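Local structure of DUF6844 domain-containing protein (Francisella tularensis subsp. tularensis, 4QVR) at residues 141-146 against 266-270; 98-102 against 119-123. The protein is of unknown function but has an apparent signal sequence, which suggests export from the cytoplasm. All blocks are in the same frame, centred on the assembly; numbering follows the deposited sequence. Where two conformers were deposited one is given.

Contact 1. Residues 141-146 against 266-270; sequences AFEKAL and AIGVV
Phe142 and Ile267 bring helix 141-146 and strand 266-270 closest, with 5.4 Å between their CA atoms, and the two axes run 37° apart at 7.3 Å. This is helix-on-sheet packing: helix 134-159 lies over one face of a three-stranded antiparallel sheet and here meets its central strand, 264-273. The close approach rests on small residues, because Ala141 and Ala145, one helical turn apart, both direct their methyls at the strand. Ile267 packs against the helix backbone at Phe142. Its CG1 branch lies 3.7 Å from Phe142 N and also touches the methyl of Ala141, while its CG2 branch rests 3.8 Å from Phe142 CA. The Phe142 side chain leaves the helix with CG anti to the backbone N (chi1 164°) and crosses that of Ile267 at a slant. That placement, with chi2 at 71°, turns the ring edge to the strand, where the CG2 methyls of Ile267 and Val269 lie near its plane, and Leu146 CB covers the rim of one face. Thr256 and Tyr316 also touch the Phe142 side chain. Val269 divides its work between its two branches. CG2 reaches the ring edge, 4.2 Å from Phe142 CE1, whereas CG1, held between the backbone N and the carbonyl carbon, meets Ala145 CB at 3.8 Å.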
loop_
_atom_site.group_PDB
_atom_site.type_symbol
_atom_site.label_atom_id
_atom_site.label_comp_id
_atom_site.label_asym_id
_atom_site.label_seq_id
_atom_site.Cartn_x
_atom_site.Cartn_y
_atom_site.Cartn_z
ATOM N N ALA A 141 3.366 -10.200 -5.179
ATOM C CA ALA A 141 1.908 -10.164 -5.222
ATOM C C ALA A 141 1.360 -9.055 -4.298
ATOM O O ALA A 141 0.411 -8.337 -4.662
ATOM C CB ALA A 141 1.353 -11.533 -4.839
ATOM N N PHE A 142 1.960 -8.913 -3.112
ATOM C CA PHE A 142 1.568 -7.850 -2.192
ATOM C C PHE A 142 1.870 -6.509 -2.824
ATOM O O PHE A 142 1.051 -5.613 -2.774
ATOM C CB PHE A 142 2.255 -7.930 -0.819
ATOM C CG PHE A 142 2.143 -6.644 -0.041
ATOM C CD1 PHE A 142 0.929 -6.248 0.500
ATOM C CD2 PHE A 142 3.239 -5.816 0.130
ATOM C CE1 PHE A 142 0.810 -5.032 1.168
ATOM C CE2 PHE A 142 3.133 -4.617 0.833
ATOM C CZ PHE A 142 1.913 -4.220 1.336
ATOM N N GLU A 143 3.041 -6.363 -3.411
ATOM C CA GLU A 143 3.410 -5.072 -4.033
ATOM C C GLU A 143 2.420 -4.644 -5.106
ATOM O O GLU A 143 2.045 -3.464 -5.201
ATOM C CB GLU A 143 4.838 -5.118 -4.589
ATOM C CG GLU A 143 5.909 -5.128 -3.470
ATOM C CD GLU A 143 7.304 -5.597 -3.908
ATOM O OE1 GLU A 143 7.594 -5.694 -5.131
ATOM O OE2 GLU A 143 8.124 -5.887 -3.003
ATOM N N LYS A 144 1.967 -5.589 -5.899
ATOM C CA LYS A 144 0.971 -5.280 -6.933
ATOM C C LYS A 144 -0.378 -4.933 -6.329
ATOM O O LYS A 144 -1.066 -4.061 -6.816
ATOM C CB LYS A 144 0.771 -6.476 -7.860
ATOM C CG LYS A 144 1.933 -6.774 -8.819
ATOM C CD LYS A 144 1.627 -8.159 -9.359
ATOM C CE LYS A 144 2.403 -8.596 -10.558
ATOM N NZ LYS A 144 1.808 -9.902 -10.938
ATOM N N ALA A 145 -0.787 -5.679 -5.315
ATOM C CA ALA A 145 -2.019 -5.389 -4.623
ATOM C C ALA A 145 -1.960 -3.968 -4.025
ATOM O O ALA A 145 -2.881 -3.143 -4.191
ATOM C CB ALA A 145 -2.217 -6.388 -3.500
ATOM N N LEU A 146 -0.900 -3.674 -3.298
ATOM C CA LEU A 146 -0.788 -2.319 -2.673
ATOM C C LEU A 146 -0.884 -1.207 -3.682
ATOM O O LEU A 146 -1.626 -0.241 -3.496
ATOM C CB LEU A 146 0.537 -2.175 -1.976
ATOM C CG LEU A 146 0.808 -0.825 -1.294
ATOM C CD1 LEU A 146 -0.203 -0.564 -0.184
ATOM C CD2 LEU A 146 2.224 -0.843 -0.738
ATOM N N ALA A 266 -1.560 -15.429 -4.120
ATOM C CA ALA A 266 -2.411 -14.273 -4.269
ATOM C C ALA A 266 -2.502 -13.562 -2.910
ATOM O O ALA A 266 -2.660 -14.212 -1.838
ATOM C CB ALA A 266 -3.793 -14.707 -4.726
ATOM N N ILE A 267 -2.360 -12.252 -2.944
ATOM C CA ILE A 267 -2.436 -11.444 -1.730
ATOM C C ILE A 267 -3.573 -10.418 -1.842
ATOM O O ILE A 267 -3.727 -9.772 -2.872
ATOM C CB ILE A 267 -1.130 -10.612 -1.540
ATOM C CG1 ILE A 267 0.105 -11.477 -1.275
ATOM C CG2 ILE A 267 -1.262 -9.614 -0.418
ATOM C CD1 ILE A 267 0.183 -12.097 0.095
ATOM N N GLY A 268 -4.326 -10.223 -0.759
ATOM C CA GLY A 268 -5.346 -9.196 -0.720
ATOM C C GLY A 268 -4.942 -8.193 0.353
ATOM O O GLY A 268 -4.329 -8.545 1.357
ATOM N N VAL A 269 -5.214 -6.929 0.121
ATOM C CA VAL A 269 -4.872 -5.907 1.102
ATOM C C VAL A 269 -6.096 -5.020 1.236
ATOM O O VAL A 269 -6.780 -4.744 0.256
ATOM C CB VAL A 269 -3.617 -5.107 0.702
ATOM C CG1 VAL A 269 -3.815 -4.436 -0.636
ATOM C CG2 VAL A 269 -3.254 -4.056 1.772
ATOM N N VAL A 270 -6.422 -4.707 2.482
ATOM C CA VAL A 270 -7.505 -3.812 2.811
ATOM C C VAL A 270 -6.796 -2.559 3.288
ATOM O O VAL A 270 -5.944 -2.637 4.169
ATOM C CB VAL A 270 -8.378 -4.382 3.959
ATOM C CG1 VAL A 270 -9.395 -3.349 4.459
ATOM C CG2 VAL A 270 -9.126 -5.611 3.503
#

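Contact 2. Residues 98-102 against 119-123; sequences LNDVM and GSAIG
Ile122 reaches from strand 119-123 to Leu98, Asn99 and Met102 of helix 98-102. Its CG1 lies beside the backbone N and the chain is then extended (chi2 172°), which sends CD1 outward to the helix and keeps CG2 back near the strand. The two ends find different neighbours. CD1 comes 3.7 Å from Leu98 CB and also touches the Asn99 side chain, which runs at about a right angle to that of Ile122. CG2 meets the far end of Leu98 instead, 4.0 Å from that residue's CD1. The elements run nearly antiparallel, at 153°, with axes 9.4 Å apart, so side chains rather than backbones fill the interval. Helix 94-108 and strand 117-126, joined by a short connection, thus make a helix-on-sheet unit in which the strand is an edge strand of the three-stranded sheet. Alternation along the strand separates its two faces: Ser120 and Ile122 point to helix 94-108, while Ala121 points the other way, toward Lys148 and Ala149 of helix 134-159. Met102, present as selenomethionine, adds the third contact to Ile122. The chain stays straight through chi2 and then bends at chi3 (-61°), bringing the terminal CE methyl onto Ile122 CG1 at 3.5 Å. SE itself, placed by chi1 and the straight chi2, lies 3.9 Å from Ser120 CB, and CE also passes 4.1 Å from Ser120 OG.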
loop_
_atom_site.group_PDB
_atom_site.type_symbol
_atom_site.label_atom_id
_atom_site.label_comp_id
_atom_site.label_asym_id
_atom_site.label_seq_id
_atom_site.Cartn_x
_atom_site.Cartn_y
_atom_site.Cartn_z
ATOM N N LEU A 98 -10.297 -14.339 -1.861
ATOM C CA LEU A 98 -9.811 -13.085 -1.277
ATOM C C LEU A 98 -10.877 -11.974 -1.168
ATOM O O LEU A 98 -10.922 -11.252 -0.160
ATOM C CB LEU A 98 -8.601 -12.591 -2.039
ATOM C CG LEU A 98 -7.346 -13.419 -1.815
ATOM C CD1 LEU A 98 -6.260 -12.961 -2.737
ATOM C CD2 LEU A 98 -6.883 -13.296 -0.392
ATOM N N ASN A 99 -11.676 -11.784 -2.220
ATOM C CA ASN A 99 -12.762 -10.822 -2.161
ATOM C C ASN A 99 -13.729 -11.168 -1.036
ATOM O O ASN A 99 -14.197 -10.277 -0.342
ATOM C CB ASN A 99 -13.514 -10.739 -3.491
ATOM C CG ASN A 99 -12.733 -9.961 -4.545
ATOM O OD1 ASN A 99 -12.609 -10.402 -5.679
ATOM N ND2 ASN A 99 -12.166 -8.801 -4.151
ATOM N N ASP A 100 -14.054 -12.448 -0.865
ATOM C CA ASP A 100 -14.981 -12.840 0.199
ATOM C C ASP A 100 -14.406 -12.537 1.562
ATOM O O ASP A 100 -15.068 -11.893 2.375
ATOM C CB ASP A 100 -15.365 -14.308 0.128
ATOM C CG ASP A 100 -16.264 -14.629 -1.054
ATOM O OD1 ASP A 100 -16.875 -13.705 -1.645
ATOM O OD2 ASP A 100 -16.386 -15.832 -1.378
ATOM N N VAL A 101 -13.178 -12.965 1.817
ATOM C CA VAL A 101 -12.583 -12.724 3.120
ATOM C C VAL A 101 -12.343 -11.227 3.375
ATOM O O VAL A 101 -12.469 -10.774 4.501
ATOM C CB VAL A 101 -11.292 -13.524 3.349
ATOM C CG1 VAL A 101 -11.563 -15.014 3.205
ATOM C CG2 VAL A 101 -10.219 -13.090 2.390
HETATM N N MSE A 102 -12.018 -10.456 2.346
HETATM C CA MSE A 102 -11.819 -9.022 2.575
HETATM C C MSE A 102 -13.138 -8.326 2.815
HETATM O O MSE A 102 -13.202 -7.504 3.702
HETATM C CB MSE A 102 -10.994 -8.330 1.515
HETATM C CG MSE A 102 -9.588 -8.906 1.530
HETATM SE SE MSE A 102 -8.603 -7.946 0.135
HETATM C CE MSE A 102 -9.498 -8.303 -1.565
ATOM N N GLY A 119 -10.789 0.567 0.995
ATOM C CA GLY A 119 -10.580 -0.071 -0.278
ATOM C C GLY A 119 -9.938 -1.434 -0.126
ATOM O O GLY A 119 -9.389 -1.791 0.915
ATOM N N SER A 120 -10.047 -2.218 -1.165
ATOM C CA SER A 120 -9.404 -3.513 -1.172
ATOM C C SER A 120 -8.867 -3.827 -2.590
ATOM O O SER A 120 -9.407 -3.334 -3.596
ATOM C CB SER A 120 -10.374 -4.575 -0.662
ATOM O OG SER A 120 -11.492 -4.684 -1.489
ATOM N N ALA A 121 -7.771 -4.586 -2.656
ATOM C CA ALA A 121 -7.152 -4.980 -3.933
ATOM C C ALA A 121 -6.385 -6.268 -3.794
ATOM O O ALA A 121 -5.967 -6.663 -2.734
ATOM C CB ALA A 121 -6.223 -3.900 -4.469
ATOM N N ILE A 122 -6.218 -6.933 -4.915
ATOM C CA ILE A 122 -5.572 -8.200 -4.952
ATOM C C ILE A 122 -4.452 -8.136 -5.942
ATOM O O ILE A 122 -4.539 -7.404 -6.898
ATOM C CB ILE A 122 -6.599 -9.216 -5.448
ATOM C CG1 ILE A 122 -7.645 -9.436 -4.370
ATOM C CG2 ILE A 122 -5.948 -10.532 -5.902
ATOM C CD1 ILE A 122 -8.807 -10.280 -4.857
ATOM N N GLY A 123 -3.402 -8.904 -5.689
ATOM C CA GLY A 123 -2.294 -9.055 -6.611
ATOM C C GLY A 123 -1.969 -10.546 -6.588
ATOM O O GLY A 123 -2.256 -11.218 -5.573
#

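Overall arrangement
Contacts 1 and 2 illustrate how one small sheet can carry a helix on each face. Strands 264-273 and 117-126 are neighbours in it, paired through probable hydrogen bonds from Ile267 N to Gly123 O and from Val269 N to Ala121 O. Contact 1 uses the central strand and is buried at five of its six touching residues, whereas contact 2 uses the edge strand, is partly buried and admits Ser120 and Asn99. Both are apolar in the main, but small alanines let the helix of contact 1 sit close, while longer Leu98 and Met102 span the wider gap of contact 2. The selenium of Met102 also packs against Val269 N, so Met102 of contact 2 reaches the central strand of contact 1 as well.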